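Side-chain contacts in putative retaining b-glycosidase (Saccharophagus degradans, PDB 5A95), which probably hydrolyses mixed-linkage beta-1,3-1,4-glucans as a retaining glycoside hydrolase of family 5: residues Q176-P179 with T180-V183; M215-A218 with S219-V223; F58-D61 with K62-F66; F90-L93 with A94-G98. The protein carries 1 engineered substitution. All blocks are in the same frame, centred on the assembly; numbering follows the deposited sequence.

Contact 1. Residues Q176-P179 with T180-V183. Unlike the reference sequence in segment 176-179: Q176 (reference Lys). With MG (magnesium ion), chain G.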
loop_
_atom_site.group_PDB
_atom_site.type_symbol
_atom_site.label_atom_id
_atom_site.label_comp_id
_atom_site.label_asym_id
_atom_site.label_seq_id
_atom_site.Cartn_x
_atom_site.Cartn_y
_atom_site.Cartn_z
ATOM N N GLN A 176 8.749 19.170 17.567
ATOM C CA GLN A 176 9.057 20.469 16.998
ATOM C C GLN A 176 9.755 21.337 18.056
ATOM O O GLN A 176 9.319 21.382 19.203
ATOM C CB GLN A 176 7.787 21.164 16.519
ATOM C CG GLN A 176 8.079 22.418 15.734
ATOM C CD GLN A 176 6.839 23.143 15.242
ATOM O OE1 GLN A 176 5.725 22.640 15.326
ATOM N NE2 GLN A 176 7.050 24.311 14.683
ATOM N N ASN A 177 10.841 21.982 17.653
ATOM C CA ASN A 177 11.524 22.960 18.532
ATOM C C ASN A 177 12.124 22.297 19.796
ATOM O O ASN A 177 12.186 22.918 20.847
ATOM C CB ASN A 177 10.534 24.093 18.900
ATOM C CG ASN A 177 11.189 25.287 19.600
ATOM O OD1 ASN A 177 12.299 25.671 19.279
ATOM N ND2 ASN A 177 10.477 25.869 20.567
ATOM N N VAL A 178 12.568 21.050 19.683
ATOM C CA VAL A 178 13.208 20.304 20.773
ATOM C C VAL A 178 14.691 20.092 20.410
ATOM O O VAL A 178 15.023 19.282 19.529
ATOM C CB VAL A 178 12.527 18.957 21.055
ATOM C CG1 VAL A 178 13.260 18.153 22.109
ATOM C CG2 VAL A 178 11.074 19.145 21.489
ATOM N N PRO A 179 15.602 20.821 21.068
ATOM C CA PRO A 179 17.018 20.698 20.687
ATOM C C PRO A 179 17.605 19.309 20.939
ATOM O O PRO A 179 18.501 18.875 20.231
ATOM C CB PRO A 179 17.714 21.735 21.584
ATOM C CG PRO A 179 16.762 21.964 22.696
ATOM C CD PRO A 179 15.404 21.852 22.105
ATOM N N THR A 180 17.105 18.633 21.957
ATOM C CA THR A 180 17.628 17.332 22.373
ATOM C C THR A 180 17.565 16.316 21.232
ATOM O O THR A 180 18.418 15.477 21.135
ATOM C CB THR A 180 16.803 16.815 23.553
ATOM O OG1 THR A 180 16.746 17.841 24.550
ATOM C CG2 THR A 180 17.354 15.565 24.135
ATOM N N VAL A 181 16.506 16.409 20.431
ATOM C CA VAL A 181 16.281 15.489 19.328
ATOM C C VAL A 181 16.938 16.129 18.102
ATOM O O VAL A 181 16.423 17.079 17.551
ATOM C CB VAL A 181 14.791 15.219 19.119
ATOM C CG1 VAL A 181 14.602 14.256 17.978
ATOM C CG2 VAL A 181 14.145 14.637 20.383
ATOM N N ALA A 182 18.115 15.628 17.721
ATOM C CA ALA A 182 18.963 16.332 16.786
ATOM C C ALA A 182 18.868 15.838 15.359
ATOM O O ALA A 182 18.965 16.632 14.437
ATOM C CB ALA A 182 20.401 16.305 17.254
ATOM N N VAL A 183 18.769 14.523 15.166
ATOM C CA VAL A 183 18.943 13.904 13.853
ATOM C C VAL A 183 17.809 12.916 13.617
ATOM O O VAL A 183 17.467 12.102 14.501
ATOM C CB VAL A 183 20.295 13.160 13.789
ATOM C CG1 VAL A 183 20.483 12.467 12.455
ATOM C CG2 VAL A 183 21.458 14.095 14.068
HETATM MG MG MG G . 15.045 18.865 17.289
HETATM O O HOH W 1 13.593 20.765 16.685
HETATM O O HOH W 2 16.437 20.086 15.822
HETATM O O HOH W 3 13.173 17.568 17.058
#
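V178 and V181 sit on the two sides of a tight bend, their side chains crossing at an oblique angle and meeting through one methyl each: V178 CG1 lies 4.0 Å from V181 CG2. CG1 of V178 stands opposite its own backbone N (chi1 176°), which swings this methyl forward over the bend. The methyl of V181 that it meets is the branch next to that residue's backbone N. T180 CB also lies 4.1 Å from V178 CG1, while the T180 hydroxyl, OG1, hydrogen-bonds to Q48. V127 of helix 116-133 packs against both valines and extends the apolar patch.

The polar side of the bend belongs to the backbone. V181 N makes a weak hydrogen bond to V178 O. The carbonyls of V178 and V181 converge on a magnesium ion, which V178 O binds at 2.3 Å and V181 O at the same length, and three waters join them as ligands. By bridging two carbonyl oxygens only 3.3 Å apart, V178 O and V181 O, the cation probably offsets the repulsion between them. P179 and T180 form the corner, with helix-like backbone angles, and the chain then enters strand 181-185. This is a helix-to-strand connection of the (beta/alpha)8 barrel of family 5, at the N-terminal end of its strand, where the fold does not place its active site.

Contact 2. Residues M215-A218 with S219-V223. With NA (sodium ion), chain L.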
loop_
_atom_site.group_PDB
_atom_site.type_symbol
_atom_site.label_atom_id
_atom_site.label_comp_id
_atom_site.label_asym_id
_atom_site.label_seq_id
_atom_site.Cartn_x
_atom_site.Cartn_y
_atom_site.Cartn_z
ATOM N N MET A 215 8.406 16.578 3.714
ATOM C CA MET A 215 7.394 16.470 4.758
ATOM C C MET A 215 7.915 16.917 6.107
ATOM O O MET A 215 7.227 17.578 6.868
ATOM C CB MET A 215 6.928 15.014 4.970
ATOM C CG MET A 215 6.060 14.398 3.933
ATOM S SD MET A 215 5.811 12.656 4.362
ATOM C CE MET A 215 4.686 12.844 5.760
ATOM N N ILE A 216 9.139 16.496 6.417
ATOM C CA ILE A 216 9.770 16.827 7.682
ATOM C C ILE A 216 10.014 18.341 7.784
ATOM O O ILE A 216 9.632 18.996 8.769
ATOM C CB ILE A 216 11.063 16.029 7.852
ATOM C CG1 ILE A 216 10.732 14.543 8.070
ATOM C CG2 ILE A 216 11.901 16.558 9.007
ATOM C CD1 ILE A 216 11.924 13.624 7.920
ATOM N N TYR A 217 10.645 18.903 6.753
ATOM C CA TYR A 217 10.980 20.331 6.758
ATOM C C TYR A 217 9.758 21.226 6.794
ATOM O O TYR A 217 9.835 22.326 7.354
ATOM C CB TYR A 217 11.885 20.663 5.576
ATOM C CG TYR A 217 13.359 20.348 5.762
ATOM C CD1 TYR A 217 13.897 19.896 6.972
ATOM C CD2 TYR A 217 14.238 20.558 4.700
ATOM C CE1 TYR A 217 15.250 19.696 7.108
ATOM C CE2 TYR A 217 15.594 20.341 4.831
ATOM C CZ TYR A 217 16.093 19.900 6.041
ATOM O OH TYR A 217 17.456 19.738 6.212
ATOM N N ALA A 218 8.649 20.768 6.221
ATOM C CA ALA A 218 7.407 21.529 6.279
ATOM C C ALA A 218 6.919 21.675 7.718
ATOM O O ALA A 218 6.153 22.593 8.009
ATOM C CB ALA A 218 6.324 20.860 5.424
ATOM N N SER A 219 7.290 20.717 8.570
ATOM C CA SER A 219 6.859 20.654 9.966
ATOM C C SER A 219 7.909 21.197 10.948
ATOM O O SER A 219 7.525 21.811 11.942
ATOM C CB SER A 219 6.502 19.197 10.253
ATOM O OG SER A 219 6.107 19.002 11.593
ATOM N N ASP A 220 9.205 20.997 10.676
ATOM C CA ASP A 220 10.287 21.509 11.525
ATOM C C ASP A 220 11.561 21.592 10.697
ATOM O O ASP A 220 12.222 20.597 10.436
ATOM C CB ASP A 220 10.476 20.592 12.719
ATOM C CG ASP A 220 11.457 21.129 13.751
ATOM O OD1 ASP A 220 12.147 22.138 13.490
ATOM O OD2 ASP A 220 11.563 20.510 14.822
ATOM N N LYS A 221 11.921 22.803 10.293
ATOM C CA LYS A 221 13.094 23.045 9.487
ATOM C C LYS A 221 14.398 22.941 10.283
ATOM O O LYS A 221 15.464 22.931 9.668
ATOM C CB LYS A 221 12.977 24.421 8.812
ATOM C CG LYS A 221 12.920 24.395 7.302
ATOM C CD LYS A 221 14.297 24.105 6.817
ATOM C CE LYS A 221 14.521 24.067 5.311
ATOM N NZ LYS A 221 16.015 23.844 5.206
ATOM N N THR A 222 14.321 22.859 11.615
ATOM C CA THR A 222 15.546 22.837 12.428
ATOM C C THR A 222 16.211 21.480 12.539
ATOM O O THR A 222 17.360 21.363 12.941
ATOM C CB THR A 222 15.315 23.311 13.870
ATOM O OG1 THR A 222 14.581 22.327 14.627
ATOM C CG2 THR A 222 14.618 24.677 13.927
ATOM N N VAL A 223 15.503 20.420 12.170
ATOM C CA VAL A 223 16.038 19.078 12.359
ATOM C C VAL A 223 17.090 18.758 11.292
ATOM O O VAL A 223 17.112 19.387 10.208
ATOM C CB VAL A 223 14.932 18.018 12.379
ATOM C CG1 VAL A 223 13.903 18.307 13.452
ATOM C CG2 VAL A 223 14.295 17.899 11.023
HETATM NA NA NA L . 5.339 16.178 8.391
HETATM O O HOH W 4 4.633 16.655 11.001
#
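Near the C-terminal end of helix 202-219 the carbonyl oxygen of I216 takes two backbone amides, S219 N at 2.9 Å and D220 N at 2.8 Å, the first from well above the carbonyl plane. K221 then folds back over Y217: its NZ lies 4.0 Å from the centroid of the Y217 ring, 29° off the ring normal, a cation-pi contact. K221 CE shares that face in a CH-pi contact, a bend at chi2 (-75°) turning the lysine chain across the ring. At the edge of the same ring V223 O approaches Y217 CE1 to 3.6 Å, and the tyrosine hydroxyl bonds to E247 O. D220 opens a type I turn ending at V223, and it also makes an Asx turn: T222 N donates to D220 OD1, as does T222 OG1 at 2.7 Å, both from the same face of the carboxylate. Through this turn the chain passes from the helix to barrel strand 224-227. Between the helix end and the end of the turn, I216 CG2 and V223 CG2 press together at 3.4 Å, tighter than usual for methyls. On another side of the helix end M215 O binds a sodium ion at 2.8 Å. T196 O of the second subunit also binds this ion, and S219 OG accepts from a water in its coordination shell.

Contact 3. Residues F58-D61 with K62-F66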
loop_
_atom_site.group_PDB
_atom_site.type_symbol
_atom_site.label_atom_id
_atom_site.label_comp_id
_atom_site.label_asym_id
_atom_site.label_seq_id
_atom_site.Cartn_x
_atom_site.Cartn_y
_atom_site.Cartn_z
ATOM N N PHE A 58 28.706 19.868 11.662
ATOM C CA PHE A 58 27.695 20.215 12.634
ATOM C C PHE A 58 28.232 21.355 13.494
ATOM O O PHE A 58 29.416 21.348 13.862
ATOM C CB PHE A 58 27.352 19.027 13.537
ATOM C CG PHE A 58 26.893 17.812 12.787
ATOM C CD1 PHE A 58 25.715 17.840 12.067
ATOM C CD2 PHE A 58 27.638 16.646 12.780
ATOM C CE1 PHE A 58 25.265 16.734 11.382
ATOM C CE2 PHE A 58 27.212 15.522 12.076
ATOM C CZ PHE A 58 26.013 15.578 11.374
ATOM N N ILE A 59 27.340 22.268 13.897
ATOM C CA ILE A 59 27.697 23.375 14.804
ATOM C C ILE A 59 26.651 23.548 15.886
ATOM O O ILE A 59 25.471 23.202 15.684
ATOM C CB ILE A 59 27.900 24.702 14.065
ATOM C CG1 ILE A 59 26.658 25.119 13.282
ATOM C CG2 ILE A 59 29.124 24.606 13.178
ATOM C CD1 ILE A 59 26.702 26.557 12.824
ATOM N N ASP A 60 27.085 24.076 17.032
ATOM C CA ASP A 60 26.155 24.473 18.081
ATOM C C ASP A 60 25.751 25.930 17.878
ATOM O O ASP A 60 26.104 26.547 16.858
ATOM C CB ASP A 60 26.734 24.197 19.469
ATOM C CG ASP A 60 27.926 25.087 19.816
ATOM O OD1 ASP A 60 28.147 26.105 19.149
ATOM O OD2 ASP A 60 28.646 24.715 20.766
ATOM N N ASP A 61 24.985 26.457 18.838
ATOM C CA ASP A 61 24.437 27.811 18.751
ATOM C C ASP A 61 25.450 28.922 19.045
ATOM O O ASP A 61 25.105 30.096 18.919
ATOM C CB ASP A 61 23.152 27.961 19.595
ATOM C CG ASP A 61 23.370 27.818 21.092
ATOM O OD1 ASP A 61 24.526 27.763 21.554
ATOM O OD2 ASP A 61 22.328 27.804 21.815
ATOM N N LYS A 62 26.667 28.544 19.457
ATOM C CA LYS A 62 27.814 29.483 19.540
ATOM C C LYS A 62 28.695 29.425 18.250
ATOM O O LYS A 62 29.733 30.110 18.139
ATOM C CB LYS A 62 28.659 29.154 20.780
ATOM C CG LYS A 62 27.948 29.378 22.121
ATOM C CD LYS A 62 28.886 29.273 23.327
ATOM C CE LYS A 62 28.165 29.489 24.670
ATOM N NZ LYS A 62 27.462 28.278 25.175
ATOM N N GLY A 63 28.284 28.571 17.289
ATOM C CA GLY A 63 29.041 28.392 16.049
ATOM C C GLY A 63 30.224 27.425 16.135
ATOM O O GLY A 63 30.995 27.285 15.172
ATOM N N LYS A 64 30.387 26.788 17.283
ATOM C CA LYS A 64 31.465 25.844 17.528
ATOM C C LYS A 64 31.148 24.518 16.853
ATOM O O LYS A 64 30.042 24.005 16.947
ATOM C CB LYS A 64 31.686 25.621 19.026
ATOM C CG LYS A 64 32.860 24.721 19.367
ATOM C CD LYS A 64 32.969 24.489 20.867
ATOM C CE LYS A 64 34.159 23.597 21.170
ATOM N NZ LYS A 64 34.457 23.529 22.628
ATOM N N THR A 65 32.138 23.944 16.187
ATOM C CA THR A 65 32.000 22.640 15.591
ATOM C C THR A 65 31.648 21.604 16.641
ATOM O O THR A 65 32.252 21.553 17.724
ATOM C CB THR A 65 33.279 22.252 14.841
ATOM O OG1 THR A 65 33.488 23.205 13.786
ATOM C CG2 THR A 65 33.171 20.832 14.276
ATOM N N PHE A 66 30.636 20.797 16.320
ATOM C CA PHE A 66 30.115 19.779 17.198
ATOM C C PHE A 66 30.314 18.424 16.533
ATOM O O PHE A 66 30.139 18.286 15.334
ATOM C CB PHE A 66 28.623 20.027 17.448
ATOM C CG PHE A 66 28.002 19.048 18.381
ATOM C CD1 PHE A 66 28.054 19.225 19.767
ATOM C CD2 PHE A 66 27.377 17.916 17.878
ATOM C CE1 PHE A 66 27.481 18.282 20.607
ATOM C CE2 PHE A 66 26.816 16.986 18.720
ATOM C CZ PHE A 66 26.885 17.152 20.075
HETATM O O HOH W 5 30.985 18.120 12.718
HETATM O O HOH W 6 30.019 22.340 19.792
HETATM O O HOH W 7 24.829 28.862 24.362
HETATM O O HOH W 8 26.352 26.226 23.096
#
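D60 OD1 is gripped by two backbone amides, K62 N at 2.9 Å and K64 N at 3.0 Å, which reach it from opposite faces of the carboxylate plane. The aspartate can do this because its CG sits between the backbone N and the carbonyl carbon (chi1 68°), folding the carboxylate over the loop that follows. The main chain of D60 works too: D60 O receives G63 N across a type I turn, and D60 N donates to K64 O at 3.0 Å. With G63 at positive phi, the pattern is a type I turn with a G1 bulge, closing the hairpin between strands 57-59 and 65-72.

Further along, F66 N makes an almost straight bond to F58 O (2.8 Å, 172°). The return link is water-mediated, one water accepting from F58 N and donating to F66 O. I59 faces T65 as a non-hydrogen-bonded pair, and I59 CA also points its hydrogen at K64 O. The two phenylalanines meet through their CB atoms, and each ring makes an edge-to-face contact with F68.

At the exposed tip the side chains of D61 and K62 run alongside each other, D61 OD1 and K62 NZ being joined by two waters. The amides of K62 and K64 are thus satisfied by a single carboxylate oxygen, and two such donors on one atom would probably favour the ionised form of D60.

Contact 4. Residues F90-L93 with A94-G98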
loop_
_atom_site.group_PDB
_atom_site.type_symbol
_atom_site.label_atom_id
_atom_site.label_comp_id
_atom_site.label_asym_id
_atom_site.label_seq_id
_atom_site.Cartn_x
_atom_site.Cartn_y
_atom_site.Cartn_z
ATOM N N PHE A 90 20.820 5.793 30.572
ATOM C CA PHE A 90 21.310 7.053 30.004
ATOM C C PHE A 90 22.356 7.678 30.919
ATOM O O PHE A 90 23.372 8.212 30.446
ATOM C CB PHE A 90 20.159 8.037 29.770
ATOM C CG PHE A 90 19.311 7.728 28.549
ATOM C CD1 PHE A 90 18.929 6.437 28.230
ATOM C CD2 PHE A 90 18.863 8.763 27.773
ATOM C CE1 PHE A 90 18.140 6.171 27.099
ATOM C CE2 PHE A 90 18.074 8.519 26.654
ATOM C CZ PHE A 90 17.703 7.232 26.331
ATOM N N GLU A 91 22.108 7.615 32.228
ATOM C CA GLU A 91 23.045 8.178 33.205
ATOM C C GLU A 91 24.407 7.478 33.142
ATOM O O GLU A 91 25.455 8.133 33.182
ATOM C CB GLU A 91 22.490 8.043 34.623
ATOM C CG GLU A 91 21.264 8.899 34.865
ATOM C CD GLU A 91 20.660 8.684 36.249
ATOM O OE1 GLU A 91 20.173 7.566 36.574
ATOM O OE2 GLU A 91 20.663 9.653 37.001
ATOM N N GLU A 92 24.394 6.150 33.043
ATOM C CA GLU A 92 25.650 5.404 32.952
ATOM C C GLU A 92 26.448 5.883 31.731
ATOM O O GLU A 92 27.643 6.136 31.786
ATOM C CB GLU A 92 25.355 3.925 32.830
ATOM C CG GLU A 92 26.562 3.067 32.456
ATOM C CD GLU A 92 27.642 2.979 33.522
ATOM O OE1 GLU A 92 27.422 3.425 34.675
ATOM O OE2 GLU A 92 28.694 2.404 33.213
ATOM N N LEU A 93 25.762 5.998 30.611
ATOM C CA LEU A 93 26.423 6.387 29.386
ATOM C C LEU A 93 26.995 7.800 29.435
ATOM O O LEU A 93 28.147 8.035 29.026
ATOM C CB LEU A 93 25.459 6.230 28.211
ATOM C CG LEU A 93 25.219 4.779 27.818
ATOM C CD1 LEU A 93 24.002 4.644 26.900
ATOM C CD2 LEU A 93 26.474 4.220 27.142
ATOM N N ALA A 94 26.170 8.753 29.865
ATOM C CA ALA A 94 26.581 10.146 29.917
ATOM C C ALA A 94 27.667 10.359 30.971
ATOM O O ALA A 94 28.652 11.079 30.745
ATOM C CB ALA A 94 25.402 11.048 30.189
ATOM N N ASN A 95 27.499 9.727 32.121
ATOM C CA ASN A 95 28.416 9.992 33.233
ATOM C C ASN A 95 29.723 9.228 33.186
ATOM O O ASN A 95 30.739 9.722 33.653
ATOM C CB ASN A 95 27.750 9.700 34.584
ATOM C CG ASN A 95 26.566 10.604 34.860
ATOM O OD1 ASN A 95 26.479 11.713 34.343
ATOM N ND2 ASN A 95 25.646 10.125 35.689
ATOM N N ASN A 96 29.676 8.018 32.654
ATOM C CA ASN A 96 30.818 7.100 32.697
ATOM C C ASN A 96 31.423 6.650 31.372
ATOM O O ASN A 96 32.535 6.131 31.360
ATOM C CB ASN A 96 30.451 5.854 33.497
ATOM C CG ASN A 96 30.220 6.157 34.967
ATOM O OD1 ASN A 96 30.806 7.087 35.523
ATOM N ND2 ASN A 96 29.385 5.356 35.604
ATOM N N TRP A 97 30.706 6.837 30.260
ATOM C CA TRP A 97 31.209 6.387 28.953
ATOM C C TRP A 97 31.554 7.500 27.969
ATOM O O TRP A 97 31.944 7.223 26.830
ATOM C CB TRP A 97 30.220 5.387 28.323
ATOM C CG TRP A 97 30.159 4.072 29.036
ATOM C CD1 TRP A 97 29.656 3.841 30.296
ATOM C CD2 TRP A 97 30.600 2.798 28.553
ATOM N NE1 TRP A 97 29.804 2.528 30.628
ATOM C CE2 TRP A 97 30.366 1.854 29.576
ATOM C CE3 TRP A 97 31.172 2.357 27.346
ATOM C CZ2 TRP A 97 30.672 0.491 29.425
ATOM C CZ3 TRP A 97 31.473 1.011 27.205
ATOM C CH2 TRP A 97 31.240 0.093 28.240
ATOM N N GLY A 98 31.413 8.751 28.386
ATOM C CA GLY A 98 31.865 9.887 27.599
ATOM C C GLY A 98 30.951 10.262 26.463
ATOM O O GLY A 98 31.324 11.049 25.625
#
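The last turn of helix 87-96 is tied down by a glutamate, E92, that reaches forward with both carboxylate oxygens to the side chains of N96 and W97. E92 OE1 accepts from N96 ND2 at 2.9 Å and E92 OE2 from W97 NE1 at 2.8 Å. CG of E92 lies opposite the backbone N, and a bend at chi2 (68°) then turns the carboxylate along the helix towards both donors. The two bonds differ in shape. The indole N-H of W97 points to OE2 within its own ring plane and meets that oxygen on the anti side, with ring and carboxylate planes 67° apart. The N96 amide also has its acceptor in plane, but it comes to OE1 from above the carboxylate. Each partner is thereby restrained in its rotation by a different oxygen of the same group.

L93 packs against the base of the W97 side chain, its CD2 lying 4.1 Å from W97 CB, and beyond the segments F332 meets the indole edge-to-face and K356 makes a cation-pi contact with it. Along the backbone the helical bonds continue with A94 N to F90 O at 2.9 Å and N96 N to E92 O. The last, W97 N to L93 O at 3.1 Å, enters from above the carbonyl plane as the helix unwinds. F90 faces inward, edge-to-face with W129 of helix 116-133. G98 then takes positive phi, giving a glycine-terminated helix C-terminus on the connection to strand 101-106 of the (beta/alpha)8 barrel.

How the contacts relate
Along the chain the order is contact 3, contact 4, contact 1, contact 2. Contact 3 closes a hairpin leading into barrel strand 65-72, while the other three occupy helix-to-strand passages before strands 101-106, 181-185 and 224-227, so all lie where barrel strands begin. Contacts 1 and 2 are neighbours, their centres about 11 Å apart, and they touch where N177 N probably bonds to D220 OD2 at 3.3 Å. Contacts 1 and 3, with centres about 15 Å apart, both reach the same sheet but do not touch each other. Contacts 2 and 4 are the most distant pair, their centres about 30 Å apart. Of the four, contact 2 alone meets another subunit, linking the barrel to the assembly.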